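Local structure of probable transcriptional regulator, ArsR family protein (Rhodococcus sp. RHA1, 3F6O) at residues A[54-66]-A[72-84]. The protein probably binds DNA as a dimeric transcription factor of the ArsR family, through a winged helix-turn-helix domain. Residues are numbered along the deposited sequence; the frame is centred on the assembly and turned at random.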
loop_
_atom_site.group_PDB
_atom_site.type_symbol
_atom_site.label_atom_id
_atom_site.label_comp_id
_atom_site.label_asym_id
_atom_site.label_seq_id
_atom_site.Cartn_x
_atom_site.Cartn_y
_atom_site.Cartn_z
ATOM N N PHE A 54 3.152 -10.559 -10.479
ATOM C CA PHE A 54 3.501 -9.486 -9.555
ATOM C C PHE A 54 3.086 -9.887 -8.140
ATOM O O PHE A 54 3.853 -9.701 -7.186
ATOM C CB PHE A 54 2.872 -8.149 -9.985
ATOM C CG PHE A 54 3.495 -6.965 -9.301
ATOM C CD1 PHE A 54 4.404 -6.163 -9.969
ATOM C CD2 PHE A 54 3.237 -6.696 -7.961
ATOM C CE1 PHE A 54 5.002 -5.083 -9.310
ATOM C CE2 PHE A 54 3.843 -5.621 -7.303
ATOM C CZ PHE A 54 4.719 -4.841 -7.963
ATOM N N LEU A 55 1.875 -10.456 -8.006
ATOM C CA LEU A 55 1.375 -10.964 -6.710
ATOM C C LEU A 55 2.293 -12.042 -6.116
ATOM O O LEU A 55 2.583 -12.052 -4.913
ATOM C CB LEU A 55 -0.072 -11.522 -6.847
ATOM C CG LEU A 55 -1.176 -10.433 -6.917
ATOM C CD1 LEU A 55 -2.590 -11.060 -7.078
ATOM C CD2 LEU A 55 -1.114 -9.511 -5.666
ATOM N N GLU A 56 2.775 -12.937 -6.964
ATOM C CA GLU A 56 3.654 -13.988 -6.471
ATOM C C GLU A 56 5.027 -13.408 -6.085
ATOM O O GLU A 56 5.531 -13.687 -5.003
ATOM C CB GLU A 56 3.782 -15.160 -7.456
ATOM C CG GLU A 56 4.453 -16.381 -6.736
ATOM C CD GLU A 56 4.289 -17.735 -7.439
ATOM O OE1 GLU A 56 3.954 -17.765 -8.658
ATOM O OE2 GLU A 56 4.522 -18.774 -6.740
ATOM N N ASP A 57 5.592 -12.581 -6.951
ATOM C CA ASP A 57 6.912 -12.000 -6.697
ATOM C C ASP A 57 6.942 -11.152 -5.444
ATOM O O ASP A 57 7.919 -11.161 -4.725
ATOM C CB ASP A 57 7.403 -11.183 -7.893
ATOM C CG ASP A 57 7.810 -12.058 -9.058
ATOM O OD1 ASP A 57 8.068 -13.267 -8.863
ATOM O OD2 ASP A 57 7.863 -11.528 -10.182
ATOM N N SER A 58 5.865 -10.408 -5.187
ATOM C CA SER A 58 5.780 -9.596 -3.984
ATOM C C SER A 58 5.366 -10.379 -2.711
ATOM O O SER A 58 5.306 -9.801 -1.610
ATOM C CB SER A 58 4.860 -8.392 -4.237
ATOM O OG SER A 58 3.559 -8.822 -4.608
ATOM N N GLY A 59 5.102 -11.678 -2.839
ATOM C CA GLY A 59 4.820 -12.540 -1.669
ATOM C C GLY A 59 3.355 -12.666 -1.256
ATOM O O GLY A 59 3.050 -13.318 -0.265
ATOM N N TRP A 60 2.442 -12.023 -2.000
ATOM C CA TRP A 60 0.995 -12.036 -1.655
ATOM C C TRP A 60 0.319 -13.384 -1.944
ATOM O O TRP A 60 -0.657 -13.735 -1.285
ATOM C CB TRP A 60 0.238 -10.915 -2.417
ATOM C CG TRP A 60 0.375 -9.575 -1.774
ATOM C CD1 TRP A 60 1.181 -8.556 -2.168
ATOM C CD2 TRP A 60 -0.286 -9.129 -0.582
ATOM N NE1 TRP A 60 1.040 -7.474 -1.302
ATOM C CE2 TRP A 60 0.152 -7.818 -0.318
ATOM C CE3 TRP A 60 -1.226 -9.716 0.284
ATOM C CZ2 TRP A 60 -0.323 -7.068 0.770
ATOM C CZ3 TRP A 60 -1.696 -8.963 1.357
ATOM C CH2 TRP A 60 -1.224 -7.676 1.601
ATOM N N ILE A 61 0.798 -14.110 -2.956
ATOM C CA ILE A 61 0.229 -15.417 -3.308
ATOM C C ILE A 61 1.343 -16.427 -3.592
ATOM O O ILE A 61 2.489 -16.037 -3.829
ATOM C CB ILE A 61 -0.772 -15.388 -4.533
ATOM C CG1 ILE A 61 0.003 -15.212 -5.858
ATOM C CG2 ILE A 61 -1.887 -14.330 -4.316
ATOM C CD1 ILE A 61 -0.841 -15.182 -7.158
ATOM N N ARG A 62 0.975 -17.713 -3.577
ATOM C CA ARG A 62 1.803 -18.775 -4.117
ATOM C C ARG A 62 1.023 -19.459 -5.208
ATOM O O ARG A 62 -0.193 -19.647 -5.090
ATOM C CB ARG A 62 2.060 -19.850 -3.069
ATOM C CG ARG A 62 2.990 -19.486 -1.960
ATOM C CD ARG A 62 3.450 -20.787 -1.324
ATOM N NE ARG A 62 3.990 -20.579 0.008
ATOM C CZ ARG A 62 4.889 -21.374 0.582
ATOM N NH1 ARG A 62 5.323 -21.086 1.809
ATOM N NH2 ARG A 62 5.362 -22.442 -0.071
ATOM N N THR A 63 1.726 -19.850 -6.268
ATOM C CA THR A 63 1.102 -20.575 -7.350
ATOM C C THR A 63 1.904 -21.822 -7.661
ATOM O O THR A 63 3.104 -21.907 -7.345
ATOM C CB THR A 63 0.929 -19.753 -8.633
ATOM O OG1 THR A 63 2.190 -19.580 -9.289
ATOM C CG2 THR A 63 0.289 -18.369 -8.341
ATOM N N HIS A 64 1.227 -22.761 -8.302
ATOM C CA HIS A 64 1.833 -24.012 -8.732
ATOM C C HIS A 64 1.215 -24.475 -10.037
ATOM O O HIS A 64 -0.009 -24.535 -10.172
ATOM C CB HIS A 64 1.738 -25.095 -7.657
ATOM C CG HIS A 64 2.266 -26.421 -8.116
ATOM N ND1 HIS A 64 3.613 -26.710 -8.160
ATOM C CD2 HIS A 64 1.632 -27.511 -8.607
ATOM C CE1 HIS A 64 3.786 -27.931 -8.634
ATOM N NE2 HIS A 64 2.600 -28.441 -8.904
ATOM N N LYS A 65 2.079 -24.760 -11.012
ATOM C CA LYS A 65 1.628 -25.237 -12.313
ATOM C C LYS A 65 1.794 -26.743 -12.432
ATOM O O LYS A 65 2.858 -27.298 -12.122
ATOM C CB LYS A 65 2.386 -24.544 -13.447
ATOM C CG LYS A 65 1.935 -24.944 -14.856
ATOM C CD LYS A 65 2.983 -24.610 -15.932
ATOM C CE LYS A 65 4.257 -25.439 -15.767
ATOM N NZ LYS A 65 4.000 -26.915 -15.954
ATOM N N GLN A 66 0.734 -27.393 -12.879
ATOM C CA GLN A 66 0.781 -28.811 -13.214
ATOM C C GLN A 66 0.016 -28.978 -14.510
ATOM O O GLN A 66 -1.210 -28.823 -14.542
ATOM C CB GLN A 66 0.151 -29.653 -12.103
ATOM C CG GLN A 66 -0.049 -31.117 -12.469
ATOM C CD GLN A 66 1.186 -31.981 -12.240
ATOM O OE1 GLN A 66 2.257 -31.707 -12.784
ATOM N NE2 GLN A 66 1.028 -33.053 -11.449
ATOM N N CYS A 72 -3.554 -21.299 -7.345
ATOM C CA CYS A 72 -3.124 -20.112 -6.602
ATOM C C CYS A 72 -3.688 -20.137 -5.197
ATOM O O CYS A 72 -4.861 -20.546 -4.960
ATOM C CB CYS A 72 -3.599 -18.820 -7.291
ATOM S SG CYS A 72 -3.140 -18.690 -9.035
ATOM N N ALA A 73 -2.878 -19.684 -4.250
ATOM C CA ALA A 73 -3.368 -19.509 -2.889
ATOM C C ALA A 73 -2.761 -18.261 -2.259
ATOM O O ALA A 73 -1.607 -17.919 -2.520
ATOM C CB ALA A 73 -3.031 -20.730 -2.030
ATOM N N ILE A 74 -3.530 -17.632 -1.384
ATOM C CA ILE A 74 -3.100 -16.422 -0.717
ATOM C C ILE A 74 -2.057 -16.749 0.345
ATOM O O ILE A 74 -2.038 -17.868 0.907
ATOM C CB ILE A 74 -4.327 -15.619 -0.150
ATOM C CG1 ILE A 74 -3.981 -14.133 -0.016
ATOM C CG2 ILE A 74 -4.899 -16.281 1.129
ATOM C CD1 ILE A 74 -5.171 -13.254 0.351
ATOM N N GLU A 75 -1.163 -15.790 0.577
ATOM C CA GLU A 75 -0.182 -15.865 1.636
ATOM C C GLU A 75 -0.540 -14.850 2.695
ATOM O O GLU A 75 -1.068 -13.791 2.382
ATOM C CB GLU A 75 1.196 -15.532 1.082
ATOM C CG GLU A 75 1.829 -16.662 0.323
ATOM C CD GLU A 75 2.137 -17.837 1.248
ATOM O OE1 GLU A 75 3.007 -17.679 2.111
ATOM O OE2 GLU A 75 1.490 -18.893 1.138
ATOM N N LYS A 76 -0.207 -15.144 3.947
ATOM C CA LYS A 76 -0.605 -14.250 5.023
ATOM C C LYS A 76 0.481 -13.259 5.418
ATOM O O LYS A 76 0.170 -12.213 5.942
ATOM C CB LYS A 76 -1.060 -15.024 6.259
ATOM C CG LYS A 76 -2.427 -15.686 6.144
ATOM C CD LYS A 76 -3.337 -15.023 5.108
ATOM C CE LYS A 76 -4.644 -15.771 4.968
ATOM N NZ LYS A 76 -5.483 -15.001 4.013
ATOM N N GLU A 77 1.744 -13.565 5.138
ATOM C CA GLU A 77 2.842 -12.696 5.592
ATOM C C GLU A 77 2.711 -11.218 5.185
ATOM O O GLU A 77 2.867 -10.330 6.050
ATOM C CB GLU A 77 4.207 -13.240 5.170
ATOM C CG GLU A 77 4.661 -14.470 5.965
ATOM C CD GLU A 77 3.757 -15.695 5.758
ATOM O OE1 GLU A 77 3.336 -15.988 4.583
ATOM O OE2 GLU A 77 3.459 -16.343 6.802
ATOM N N PRO A 78 2.415 -10.937 3.891
ATOM C CA PRO A 78 2.286 -9.505 3.561
ATOM C C PRO A 78 1.190 -8.773 4.355
ATOM O O PRO A 78 1.327 -7.584 4.624
ATOM C CB PRO A 78 2.010 -9.518 2.050
ATOM C CG PRO A 78 2.654 -10.835 1.571
ATOM C CD PRO A 78 2.257 -11.783 2.690
ATOM N N PHE A 79 0.108 -9.464 4.710
ATOM C CA PHE A 79 -0.924 -8.865 5.581
ATOM C C PHE A 79 -0.325 -8.403 6.899
ATOM O O PHE A 79 -0.615 -7.307 7.393
ATOM C CB PHE A 79 -2.064 -9.864 5.841
ATOM C CG PHE A 79 -2.996 -10.035 4.680
ATOM C CD1 PHE A 79 -2.866 -11.120 3.825
ATOM C CD2 PHE A 79 -4.024 -9.123 4.451
ATOM C CE1 PHE A 79 -3.724 -11.297 2.765
ATOM C CE2 PHE A 79 -4.893 -9.276 3.384
ATOM C CZ PHE A 79 -4.763 -10.363 2.534
ATOM N N THR A 80 0.533 -9.251 7.449
ATOM C CA THR A 80 1.206 -8.999 8.693
ATOM C C THR A 80 2.119 -7.806 8.556
ATOM O O THR A 80 2.119 -6.923 9.431
ATOM C CB THR A 80 1.940 -10.286 9.155
ATOM O OG1 THR A 80 0.943 -11.263 9.495
ATOM C CG2 THR A 80 2.858 -10.021 10.366
ATOM N N ALA A 81 2.857 -7.744 7.446
ATOM C CA ALA A 81 3.758 -6.610 7.190
ATOM C C ALA A 81 3.020 -5.259 7.142
ATOM O O ALA A 81 3.464 -4.259 7.759
ATOM C CB ALA A 81 4.553 -6.843 5.900
ATOM N N VAL A 82 1.907 -5.228 6.402
ATOM C CA VAL A 82 1.076 -4.018 6.244
ATOM C C VAL A 82 0.515 -3.579 7.618
ATOM O O VAL A 82 0.650 -2.405 8.044
ATOM C CB VAL A 82 -0.092 -4.232 5.211
ATOM C CG1 VAL A 82 -1.044 -3.015 5.207
ATOM C CG2 VAL A 82 0.434 -4.483 3.802
ATOM N N GLU A 83 -0.092 -4.537 8.314
ATOM C CA GLU A 83 -0.546 -4.327 9.689
ATOM C C GLU A 83 0.534 -3.726 10.587
ATOM O O GLU A 83 0.281 -2.736 11.294
ATOM C CB GLU A 83 -1.057 -5.640 10.281
ATOM C CG GLU A 83 -2.522 -5.826 10.093
ATOM C CD GLU A 83 -3.068 -6.956 10.968
ATOM N N ALA A 84 1.732 -4.309 10.533
ATOM C CA ALA A 84 2.882 -3.864 11.317
ATOM C C ALA A 84 3.280 -2.409 11.008
ATOM O O ALA A 84 3.525 -1.621 11.929
ATOM C CB ALA A 84 4.073 -4.798 11.074
#
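Pro78 covers one face of the Trp60 indole: its CB sits 3.4 Å from the centroid of the six-membered ring and only 8° off the ring normal, a CH-pi contact. The indole edge points into the face of Phe79, with Trp60 CZ3 over the centre of the phenyl ring and the planes at 86°, a T-shaped pair. Val82 CG2 touches that rim more loosely, 4.1 Å from Trp60 CZ2. With CG anti to the carbonyl carbon (chi1 -81°), the indole swings back over the start of helix 77-94, while its NE1 is hydrogen-bonded to Ile11 O of helix 5-15.

Beyond the rings, strands 61-66 and 69-74 pair antiparallel. Arg62 and Ala73 exchange two backbone bonds, Arg62 N to Ala73 O and Ala73 N to Arg62 O, each 2.8 Å. Just past the paired strands, Glu75 N hydrogen-bonds Trp60 O (2.8 Å), arriving from above the carbonyl plane. The bent Glu75 side chain offers OE2 to Arg62 NE at 3.2 Å, a salt bridge whose hydrogen bond is weak. On the sheet face opposite Arg62 and Ala73, Thr63 CG2 packs on Cys72 SG at 3.5 Å.

Backbone bonds thus define the wing hairpin, whereas Trp60, in the loop leading into it, packs on helix 77-94. Phe79 also meets Trp93 of the second subunit edge-to-face, consistent with one apolar patch running from the wing's base to the subunit contact.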